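Local coordinates for transferrin binding protein B (Actinobacillus suis, PDB 3PQU), which probably binds host transferrin at the bacterial surface as an outer-membrane lipoprotein, serving as a receptor component in iron acquisition, at residues L42-K47 with S317-F322; D86-L91 with Y152-G157; E112-N117 with S123-D128. One frame throughout, in Å; residues are numbered along the deposited sequence. Where two conformers were deposited one is given.

Interaction 1 (L42-K47 with S317-F322); sequences LGVEAK and SLFAVF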
loop_
_atom_site.group_PDB
_atom_site.type_symbol
_atom_site.label_atom_id
_atom_site.label_comp_id
_atom_site.label_asym_id
_atom_site.label_seq_id
_atom_site.Cartn_x
_atom_site.Cartn_y
_atom_site.Cartn_z
ATOM N N LEU A 42 -3.061 -1.381 -2.832
ATOM C CA LEU A 42 -3.174 -2.304 -1.709
ATOM C C LEU A 42 -3.217 -3.744 -2.182
ATOM O O LEU A 42 -2.641 -4.635 -1.548
ATOM C CB LEU A 42 -4.415 -2.004 -0.880
ATOM C CG LEU A 42 -4.312 -0.707 -0.085
ATOM C CD1 LEU A 42 -5.669 -0.385 0.539
ATOM C CD2 LEU A 42 -3.225 -0.812 0.971
ATOM N N GLY A 43 -3.924 -3.972 -3.288
ATOM C CA GLY A 43 -3.913 -5.279 -3.928
ATOM C C GLY A 43 -4.165 -5.250 -5.424
ATOM O O GLY A 43 -4.439 -4.187 -5.999
ATOM N N VAL A 44 -4.108 -6.427 -6.046
ATOM C CA VAL A 44 -4.377 -6.594 -7.488
ATOM C C VAL A 44 -5.101 -7.945 -7.727
ATOM O O VAL A 44 -4.797 -8.925 -7.051
ATOM C CB VAL A 44 -3.053 -6.610 -8.292
ATOM C CG1 VAL A 44 -3.340 -6.774 -9.775
ATOM C CG2 VAL A 44 -2.178 -5.335 -8.012
ATOM N N GLU A 45 -6.040 -7.999 -8.673
ATOM C CA GLU A 45 -6.700 -9.263 -9.029
ATOM C C GLU A 45 -6.862 -9.388 -10.549
ATOM O O GLU A 45 -6.903 -8.383 -11.261
ATOM C CB GLU A 45 -8.088 -9.371 -8.367
ATOM C CG GLU A 45 -9.131 -8.428 -9.013
ATOM C CD GLU A 45 -10.519 -8.471 -8.358
ATOM O OE1 GLU A 45 -11.489 -8.005 -9.002
ATOM O OE2 GLU A 45 -10.654 -8.941 -7.201
ATOM N N ALA A 46 -6.964 -10.624 -11.042
ATOM C CA ALA A 46 -7.332 -10.868 -12.438
ATOM C C ALA A 46 -8.220 -12.101 -12.541
ATOM O O ALA A 46 -8.001 -13.101 -11.876
ATOM C CB ALA A 46 -6.102 -11.050 -13.317
ATOM N N LYS A 47 -9.207 -12.009 -13.409
ATOM C CA LYS A 47 -10.111 -13.113 -13.691
ATOM C C LYS A 47 -9.387 -14.260 -14.400
ATOM O O LYS A 47 -8.525 -14.031 -15.241
ATOM C CB LYS A 47 -11.259 -12.598 -14.566
ATOM C CG LYS A 47 -12.351 -13.612 -14.876
ATOM C CD LYS A 47 -13.596 -12.874 -15.356
ATOM C CE LYS A 47 -14.825 -13.765 -15.394
ATOM N NZ LYS A 47 -16.050 -12.940 -15.597
ATOM N N SER A 317 1.438 -14.289 -21.412
ATOM C CA SER A 317 1.056 -15.680 -21.232
ATOM C C SER A 317 0.645 -15.984 -19.797
ATOM O O SER A 317 0.064 -17.028 -19.546
ATOM C CB SER A 317 2.225 -16.596 -21.578
ATOM O OG SER A 317 3.357 -16.287 -20.763
ATOM N N LEU A 318 0.968 -15.088 -18.858
ATOM C CA LEU A 318 0.881 -15.417 -17.425
ATOM C C LEU A 318 0.714 -14.213 -16.496
ATOM O O LEU A 318 1.460 -13.221 -16.589
ATOM C CB LEU A 318 2.123 -16.194 -16.968
ATOM C CG LEU A 318 1.953 -16.973 -15.644
ATOM C CD1 LEU A 318 1.406 -18.343 -15.930
ATOM C CD2 LEU A 318 3.268 -17.123 -14.910
ATOM N N PHE A 319 -0.257 -14.323 -15.594
ATOM C CA PHE A 319 -0.401 -13.391 -14.471
ATOM C C PHE A 319 -0.114 -14.191 -13.198
ATOM O O PHE A 319 -0.744 -15.223 -12.971
ATOM C CB PHE A 319 -1.824 -12.762 -14.434
ATOM C CG PHE A 319 -2.091 -11.902 -13.192
ATOM C CD1 PHE A 319 -1.459 -10.673 -13.026
ATOM C CD2 PHE A 319 -2.935 -12.357 -12.185
ATOM C CE1 PHE A 319 -1.677 -9.899 -11.884
ATOM C CE2 PHE A 319 -3.173 -11.585 -11.036
ATOM C CZ PHE A 319 -2.533 -10.356 -10.890
ATOM N N ALA A 320 0.844 -13.724 -12.391
ATOM C CA ALA A 320 1.284 -14.422 -11.181
ATOM C C ALA A 320 1.219 -13.493 -9.968
ATOM O O ALA A 320 1.411 -12.290 -10.109
ATOM C CB ALA A 320 2.704 -14.940 -11.341
ATOM N N VAL A 321 0.940 -14.065 -8.792
ATOM C CA VAL A 321 1.004 -13.325 -7.539
ATOM C C VAL A 321 1.882 -14.119 -6.552
ATOM O O VAL A 321 2.168 -15.280 -6.782
ATOM C CB VAL A 321 -0.395 -13.085 -6.943
ATOM C CG1 VAL A 321 -1.277 -12.324 -7.927
ATOM C CG2 VAL A 321 -1.061 -14.418 -6.534
ATOM N N PHE A 322 2.312 -13.482 -5.469
ATOM C CA PHE A 322 3.134 -14.143 -4.459
ATOM C C PHE A 322 2.972 -13.399 -3.134
ATOM O O PHE A 322 2.567 -12.239 -3.118
ATOM C CB PHE A 322 4.622 -14.203 -4.878
ATOM C CG PHE A 322 5.200 -12.856 -5.295
ATOM C CD1 PHE A 322 5.761 -11.980 -4.346
ATOM C CD2 PHE A 322 5.198 -12.477 -6.636
ATOM C CE1 PHE A 322 6.281 -10.762 -4.733
ATOM C CE2 PHE A 322 5.728 -11.246 -7.040
ATOM C CZ PHE A 322 6.266 -10.388 -6.095
#
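Phe319 meets Ala46 and Val44 across a seam between two sheets, a worked example of how stacked beta layers pack without any backbone hydrogen bond. Strand 43-47 and strand 318-322 run at 142° to each other, nearer antiparallel than parallel, with their axes 8.6 Å apart at the closest point. That is too far for a backbone ladder, and no hydrogen bond joins them.

The directional part of the contact is a CH-pi interaction. The methyl of Ala46 sits over one face of the Phe319 ring, with CB 4.0 Å from the ring centroid and 28° off the normal. It is shifted toward one side of the ring, so that its closest approach is 3.6 Å from Ala46 CB to Phe319 CD2. With CG anti to its own backbone N (chi1 173°), Phe319 sends its ring across the gap to lie against strand 43-47.

The rest is apolar packing. One branch of Val44 does the touching: CG1 lies 3.8 Å from Phe319 CZ, at the far end of the ring and obliquely to it. Val44 and Ala46, two residues apart, present their side chains on the same side of their strand, and together they span the ring from CD2 to CZ. Glu45, between them, points the other way, to the side where His90 lies.

Neighbouring strands close the seam. Lys310 of strand 306-312 packs on Val44, Phe319 and Val321, and Ile153 of strand 150-157 also touches Val321. Strand 43-47 belongs to the handle sheet and strand 318-326 to the wall of the barrel, so this buried aromatic-aliphatic layer is the kind of face-to-face sheet packing by which the handle and barrel of a TbpB N-lobe are joined.

Interaction 2 (D86-L91 with Y152-G157); sequences DEIPHL and YIYYLG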
loop_
_atom_site.group_PDB
_atom_site.type_symbol
_atom_site.label_atom_id
_atom_site.label_comp_id
_atom_site.label_asym_id
_atom_site.label_seq_id
_atom_site.Cartn_x
_atom_site.Cartn_y
_atom_site.Cartn_z
ATOM N N ASP A 86 -10.329 -10.054 5.767
ATOM C CA ASP A 86 -11.178 -11.192 6.090
ATOM C C ASP A 86 -12.221 -11.394 5.000
ATOM O O ASP A 86 -12.699 -12.503 4.795
ATOM C CB ASP A 86 -11.864 -10.994 7.441
ATOM C CG ASP A 86 -10.892 -11.076 8.604
ATOM O OD1 ASP A 86 -9.814 -11.697 8.441
ATOM O OD2 ASP A 86 -11.215 -10.523 9.682
ATOM N N GLU A 87 -12.569 -10.318 4.299
ATOM C CA GLU A 87 -13.481 -10.415 3.172
ATOM C C GLU A 87 -12.703 -10.814 1.919
ATOM O O GLU A 87 -12.149 -9.962 1.235
ATOM C CB GLU A 87 -14.175 -9.080 2.919
ATOM C CG GLU A 87 -15.098 -8.615 4.020
ATOM C CD GLU A 87 -15.773 -7.299 3.674
ATOM O OE1 GLU A 87 -16.254 -6.606 4.598
ATOM O OE2 GLU A 87 -15.815 -6.956 2.472
ATOM N N ILE A 88 -12.653 -12.109 1.630
ATOM C CA ILE A 88 -11.976 -12.603 0.441
ATOM C C ILE A 88 -12.625 -12.019 -0.821
ATOM O O ILE A 88 -13.849 -12.042 -0.973
ATOM C CB ILE A 88 -12.000 -14.154 0.412
ATOM C CG1 ILE A 88 -11.386 -14.724 1.695
ATOM C CG2 ILE A 88 -11.267 -14.695 -0.807
ATOM C CD1 ILE A 88 -9.879 -14.422 1.875
ATOM N N PRO A 89 -11.815 -11.462 -1.731
ATOM C CA PRO A 89 -12.444 -10.812 -2.893
ATOM C C PRO A 89 -13.358 -11.755 -3.673
ATOM O O PRO A 89 -12.963 -12.889 -3.920
ATOM C CB PRO A 89 -11.240 -10.402 -3.769
ATOM C CG PRO A 89 -10.103 -10.243 -2.800
ATOM C CD PRO A 89 -10.353 -11.260 -1.685
ATOM N N HIS A 90 -14.551 -11.287 -4.051
ATOM C CA HIS A 90 -15.494 -12.066 -4.857
ATOM C C HIS A 90 -16.105 -13.327 -4.187
ATOM O O HIS A 90 -16.967 -13.977 -4.778
ATOM C CB HIS A 90 -14.872 -12.407 -6.223
ATOM C CG HIS A 90 -14.569 -11.200 -7.061
ATOM N ND1 HIS A 90 -15.530 -10.548 -7.799
ATOM C CD2 HIS A 90 -13.420 -10.504 -7.247
ATOM C CE1 HIS A 90 -14.987 -9.513 -8.416
ATOM N NE2 HIS A 90 -13.706 -9.469 -8.101
ATOM N N LEU A 91 -15.688 -13.674 -2.970
ATOM C CA LEU A 91 -16.186 -14.907 -2.341
ATOM C C LEU A 91 -17.723 -14.914 -2.216
ATOM O O LEU A 91 -18.386 -15.905 -2.530
ATOM C CB LEU A 91 -15.525 -15.158 -0.979
ATOM C CG LEU A 91 -15.926 -16.491 -0.318
ATOM C CD1 LEU A 91 -15.441 -17.692 -1.150
ATOM C CD2 LEU A 91 -15.449 -16.623 1.133
ATOM N N TYR A 152 -10.686 -15.984 -9.641
ATOM C CA TYR A 152 -9.700 -14.912 -9.709
ATOM C C TYR A 152 -8.368 -15.314 -9.100
ATOM O O TYR A 152 -8.309 -16.128 -8.173
ATOM C CB TYR A 152 -10.233 -13.699 -8.949
ATOM C CG TYR A 152 -11.561 -13.203 -9.448
ATOM C CD1 TYR A 152 -11.646 -12.108 -10.303
ATOM C CD2 TYR A 152 -12.738 -13.847 -9.085
ATOM C CE1 TYR A 152 -12.888 -11.651 -10.774
ATOM C CE2 TYR A 152 -13.973 -13.407 -9.548
ATOM C CZ TYR A 152 -14.041 -12.315 -10.391
ATOM O OH TYR A 152 -15.271 -11.899 -10.841
ATOM N N ILE A 153 -7.300 -14.738 -9.624
ATOM C CA ILE A 153 -5.988 -14.809 -8.978
ATOM C C ILE A 153 -5.781 -13.426 -8.367
ATOM O O ILE A 153 -6.110 -12.427 -8.998
ATOM C CB ILE A 153 -4.896 -15.082 -10.001
ATOM C CG1 ILE A 153 -5.216 -16.374 -10.804
ATOM C CG2 ILE A 153 -3.524 -15.143 -9.323
ATOM C CD1 ILE A 153 -5.420 -17.655 -9.952
ATOM N N TYR A 154 -5.257 -13.338 -7.153
ATOM C CA TYR A 154 -5.134 -12.020 -6.541
ATOM C C TYR A 154 -4.084 -11.982 -5.441
ATOM O O TYR A 154 -3.625 -13.020 -4.963
ATOM C CB TYR A 154 -6.485 -11.587 -5.950
ATOM C CG TYR A 154 -6.750 -12.228 -4.587
ATOM C CD1 TYR A 154 -6.560 -11.508 -3.397
ATOM C CD2 TYR A 154 -7.128 -13.553 -4.486
ATOM C CE1 TYR A 154 -6.785 -12.099 -2.150
ATOM C CE2 TYR A 154 -7.352 -14.159 -3.242
ATOM C CZ TYR A 154 -7.167 -13.423 -2.087
ATOM O OH TYR A 154 -7.386 -14.010 -0.867
ATOM N N TYR A 155 -3.739 -10.768 -5.029
ATOM C CA TYR A 155 -3.160 -10.556 -3.713
ATOM C C TYR A 155 -3.782 -9.304 -3.118
ATOM O O TYR A 155 -4.213 -8.402 -3.838
ATOM C CB TYR A 155 -1.600 -10.453 -3.758
ATOM C CG TYR A 155 -1.050 -9.091 -4.183
ATOM C CD1 TYR A 155 -0.845 -8.077 -3.248
ATOM C CD2 TYR A 155 -0.723 -8.830 -5.514
ATOM C CE1 TYR A 155 -0.334 -6.827 -3.637
ATOM C CE2 TYR A 155 -0.223 -7.588 -5.910
ATOM C CZ TYR A 155 -0.032 -6.587 -4.961
ATOM O OH TYR A 155 0.479 -5.353 -5.336
ATOM N N LEU A 156 -3.824 -9.243 -1.797
ATOM C CA LEU A 156 -4.329 -8.055 -1.125
ATOM C C LEU A 156 -3.630 -7.897 0.214
ATOM O O LEU A 156 -3.557 -8.841 0.993
ATOM C CB LEU A 156 -5.836 -8.189 -0.890
ATOM C CG LEU A 156 -6.507 -7.051 -0.137
ATOM C CD1 LEU A 156 -6.366 -5.749 -0.929
ATOM C CD2 LEU A 156 -7.969 -7.381 0.101
ATOM N N GLY A 157 -3.122 -6.705 0.484
ATOM C CA GLY A 157 -2.426 -6.466 1.726
ATOM C C GLY A 157 -3.046 -5.325 2.492
ATOM O O GLY A 157 -3.807 -4.526 1.940
#
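Pro89 and His90 lie over Tyr154 and Tyr152 where a turn folds across a strand of the N-lobe handle sheet. Residues 88-91 form a type II beta turn, closed by Leu91 N bonding to Ile88 O at 3.2 Å, and His90 takes the N-cap position of helix 91-97. Residues 152-157 are the latter part of strand 150-157. Pro89 CA lies 8.3 Å from Tyr154 CA and His90 CA 8.1 Å from Tyr152 CA, so side chains bridge the gap without a hydrogen-bonded ladder.

Tyr152 and Tyr154 both rise from the strand toward the turn. Over one face of the Tyr154 ring lies the pyrrolidine of Pro89, a CH-pi contact in which CD stands 4.1 Å from the ring centroid. Ile88 reaches past the phenol end, its CD1 3.7 Å from Tyr154 OH. Pro89 also packs on Glu45 of strand 43-47.

The imidazole of His90 stacks face to face on the phenol of Tyr152, with centroids 3.7 Å apart and planes only 8° from parallel. Both residues carry CG beside the backbone N (chi1 -63° and -57°), which brings the rings together. The imidazole's rotation is held from both nitrogens: NE2 bonds the carboxylate of Glu45, and ND1 that of Glu93 in the helix. Among the closest approaches are His90 CG to Tyr152 CE2, 3.4 Å, and His90 NE2 to Tyr152 CE1, 3.5 Å.

Interaction 3 (E112-N117 with S123-D128); sequences EDKKRN and SGYVFD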
loop_
_atom_site.group_PDB
_atom_site.type_symbol
_atom_site.label_atom_id
_atom_site.label_comp_id
_atom_site.label_asym_id
_atom_site.label_seq_id
_atom_site.Cartn_x
_atom_site.Cartn_y
_atom_site.Cartn_z
ATOM N N GLU A 112 -3.537 -28.855 3.154
ATOM C CA GLU A 112 -2.261 -28.282 3.590
ATOM C C GLU A 112 -1.856 -27.046 2.785
ATOM O O GLU A 112 -1.440 -26.037 3.352
ATOM C CB GLU A 112 -1.151 -29.324 3.555
ATOM C CG GLU A 112 -1.332 -30.411 4.590
ATOM C CD GLU A 112 -1.414 -29.849 6.002
ATOM O OE1 GLU A 112 -2.149 -30.428 6.825
ATOM O OE2 GLU A 112 -0.755 -28.821 6.279
ATOM N N ASP A 113 -1.982 -27.117 1.467
ATOM C CA ASP A 113 -1.592 -25.982 0.621
ATOM C C ASP A 113 -2.514 -24.756 0.752
ATOM O O ASP A 113 -2.211 -23.683 0.231
ATOM C CB ASP A 113 -1.488 -26.394 -0.853
ATOM C CG ASP A 113 -2.842 -26.720 -1.467
ATOM O OD1 ASP A 113 -3.706 -27.273 -0.745
ATOM O OD2 ASP A 113 -3.025 -26.453 -2.683
ATOM N N LYS A 114 -3.632 -24.911 1.449
ATOM C CA LYS A 114 -4.522 -23.772 1.687
ATOM C C LYS A 114 -4.503 -23.317 3.150
ATOM O O LYS A 114 -5.367 -22.545 3.589
ATOM C CB LYS A 114 -5.940 -24.065 1.174
ATOM C CG LYS A 114 -5.952 -24.482 -0.301
ATOM C CD LYS A 114 -7.351 -24.527 -0.901
ATOM C CE LYS A 114 -8.084 -25.796 -0.478
ATOM N NZ LYS A 114 -9.526 -25.706 -0.813
ATOM N N LYS A 115 -3.511 -23.798 3.902
ATOM C CA LYS A 115 -3.277 -23.304 5.267
ATOM C C LYS A 115 -2.116 -22.327 5.188
ATOM O O LYS A 115 -0.953 -22.723 5.080
ATOM C CB LYS A 115 -2.947 -24.453 6.232
ATOM C CG LYS A 115 -4.060 -25.462 6.404
ATOM C CD LYS A 115 -3.614 -26.668 7.248
ATOM C CE LYS A 115 -4.774 -27.650 7.426
ATOM N NZ LYS A 115 -4.371 -28.871 8.175
ATOM N N ARG A 116 -2.437 -21.045 5.184
ATOM C CA ARG A 116 -1.434 -20.024 4.915
ATOM C C ARG A 116 -1.539 -18.962 5.995
ATOM O O ARG A 116 -2.405 -18.092 5.956
ATOM C CB ARG A 116 -1.664 -19.407 3.538
ATOM C CG ARG A 116 -1.712 -20.424 2.388
ATOM C CD ARG A 116 -1.820 -19.686 1.069
ATOM N NE ARG A 116 -1.849 -20.581 -0.087
ATOM C CZ ARG A 116 -1.769 -20.163 -1.344
ATOM N NH1 ARG A 116 -1.647 -18.861 -1.601
ATOM N NH2 ARG A 116 -1.820 -21.047 -2.337
ATOM N N ASN A 117 -0.635 -19.034 6.952
ATOM C CA ASN A 117 -0.720 -18.216 8.160
ATOM C C ASN A 117 -0.084 -16.848 7.977
ATOM O O ASN A 117 1.067 -16.648 8.358
ATOM C CB ASN A 117 -0.054 -18.948 9.334
ATOM C CG ASN A 117 -0.238 -18.221 10.667
ATOM O OD1 ASN A 117 -1.318 -17.710 10.973
ATOM N ND2 ASN A 117 0.822 -18.191 11.472
ATOM N N SER A 123 -3.488 -13.927 -0.366
ATOM C CA SER A 123 -3.209 -14.060 -1.786
ATOM C C SER A 123 -3.552 -15.438 -2.278
ATOM O O SER A 123 -3.755 -16.344 -1.479
ATOM C CB SER A 123 -1.739 -13.769 -2.105
ATOM O OG SER A 123 -0.941 -14.931 -1.922
ATOM N N GLY A 124 -3.574 -15.571 -3.610
ATOM C CA GLY A 124 -3.709 -16.849 -4.293
ATOM C C GLY A 124 -4.887 -16.817 -5.246
ATOM O O GLY A 124 -4.834 -16.234 -6.331
ATOM N N TYR A 125 -5.978 -17.443 -4.829
ATOM C CA TYR A 125 -7.099 -17.638 -5.729
ATOM C C TYR A 125 -8.387 -17.833 -4.944
ATOM O O TYR A 125 -8.383 -18.181 -3.754
ATOM C CB TYR A 125 -6.841 -18.837 -6.653
ATOM C CG TYR A 125 -6.386 -20.079 -5.908
ATOM C CD1 TYR A 125 -7.293 -20.843 -5.159
ATOM C CD2 TYR A 125 -5.055 -20.482 -5.933
ATOM C CE1 TYR A 125 -6.872 -21.996 -4.443
ATOM C CE2 TYR A 125 -4.622 -21.635 -5.230
ATOM C CZ TYR A 125 -5.551 -22.383 -4.493
ATOM O OH TYR A 125 -5.145 -23.498 -3.795
ATOM N N VAL A 126 -9.483 -17.552 -5.625
ATOM C CA VAL A 126 -10.811 -17.791 -5.096
ATOM C C VAL A 126 -11.638 -18.198 -6.305
ATOM O O VAL A 126 -11.577 -17.550 -7.350
ATOM C CB VAL A 126 -11.349 -16.531 -4.403
ATOM C CG1 VAL A 126 -11.052 -15.283 -5.248
ATOM C CG2 VAL A 126 -12.822 -16.670 -4.080
ATOM N N PHE A 127 -12.366 -19.298 -6.194
ATOM C CA PHE A 127 -13.010 -19.821 -7.395
ATOM C C PHE A 127 -14.156 -20.788 -7.145
ATOM O O PHE A 127 -14.284 -21.371 -6.058
ATOM C CB PHE A 127 -11.947 -20.488 -8.284
ATOM C CG PHE A 127 -11.507 -21.852 -7.787
ATOM C CD1 PHE A 127 -12.086 -23.009 -8.293
ATOM C CD2 PHE A 127 -10.524 -21.969 -6.801
ATOM C CE1 PHE A 127 -11.698 -24.277 -7.813
ATOM C CE2 PHE A 127 -10.121 -23.213 -6.330
ATOM C CZ PHE A 127 -10.707 -24.375 -6.836
ATOM N N ASP A 128 -14.991 -20.930 -8.172
ATOM C CA ASP A 128 -16.049 -21.930 -8.228
ATOM C C ASP A 128 -15.505 -23.040 -9.128
ATOM O O ASP A 128 -15.081 -22.786 -10.252
ATOM C CB ASP A 128 -17.331 -21.303 -8.812
ATOM C CG ASP A 128 -18.516 -22.267 -8.844
ATOM O OD1 ASP A 128 -18.318 -23.477 -9.019
ATOM O OD2 ASP A 128 -19.668 -21.816 -8.730
HETATM O O HOH W 1 -2.584 -23.722 -3.458
HETATM O O HOH W 2 -1.195 -16.571 0.357
#
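Arg116 and Tyr125 meet at about a right angle, their guanidinium and phenol planes 81° apart, and a water at the edge of both groups bridges them. Direct contact is loose, with no hydrogen bond across the segments: Arg116 NH2 comes within 4.1 Å of Tyr125 CE2, while Lys114 lays its CG 3.7 Å from Tyr125 OH. Arg116 NH1 is 3.3 Å from Ser123 O, but too poorly angled for a bond. Water 1 accepts from Arg116 NH2, donates to Asp113 OD2 and is 2.6 Å from Tyr125 OH in a further hydrogen bond. Water 2 accepts from Arg116 NH1 at 3.0 Å. It also bonds the hydroxyl of Ser123.

The guanidinium is positioned from within its own segment. Arg116 is extended from CG to NE, and NE points back to Asp113 O, a 3.1 Å bond that is almost straight (174°) and lies in the carbonyl plane. Gly124, where the strand turns a corner, lets Arg116 NH1 lie 3.9 Å from its CA; its backbone angles, too, suit a residue without a side chain.

Salt bridges form the outer shell. Arg116 pairs with Asp177 of barrel strand 170-183, Asp113 with Arg211, and Lys114 with Asp108. Two basic groups, Arg211 directly and Arg116 through water 1, would be expected to stabilise the ionised form of the buried Asp113.

How the interactions relate
All three contacts meet in the five-stranded handle sheet, where strands 43-47, 150-157 and 121-128 lie side by side. Interaction 1 is buried between this sheet and the barrel, and purely apolar. Interaction 2 sits nearer the surface, where a turn covers the same sheet with rings. Interaction 3, also buried, is mainly water-mediated and charged. Backbone bonds join them: Ala46 N to Ile153 O links interactions 1 and 2, and Gly124 N to Tyr154 O links 2 and 3. Thus one sheet packs on the barrel through hydrocarbon, while one loop covers it with a stacked ring and a proline and the other reaches it through water and is tied by ions to the barrel and neighbouring loops.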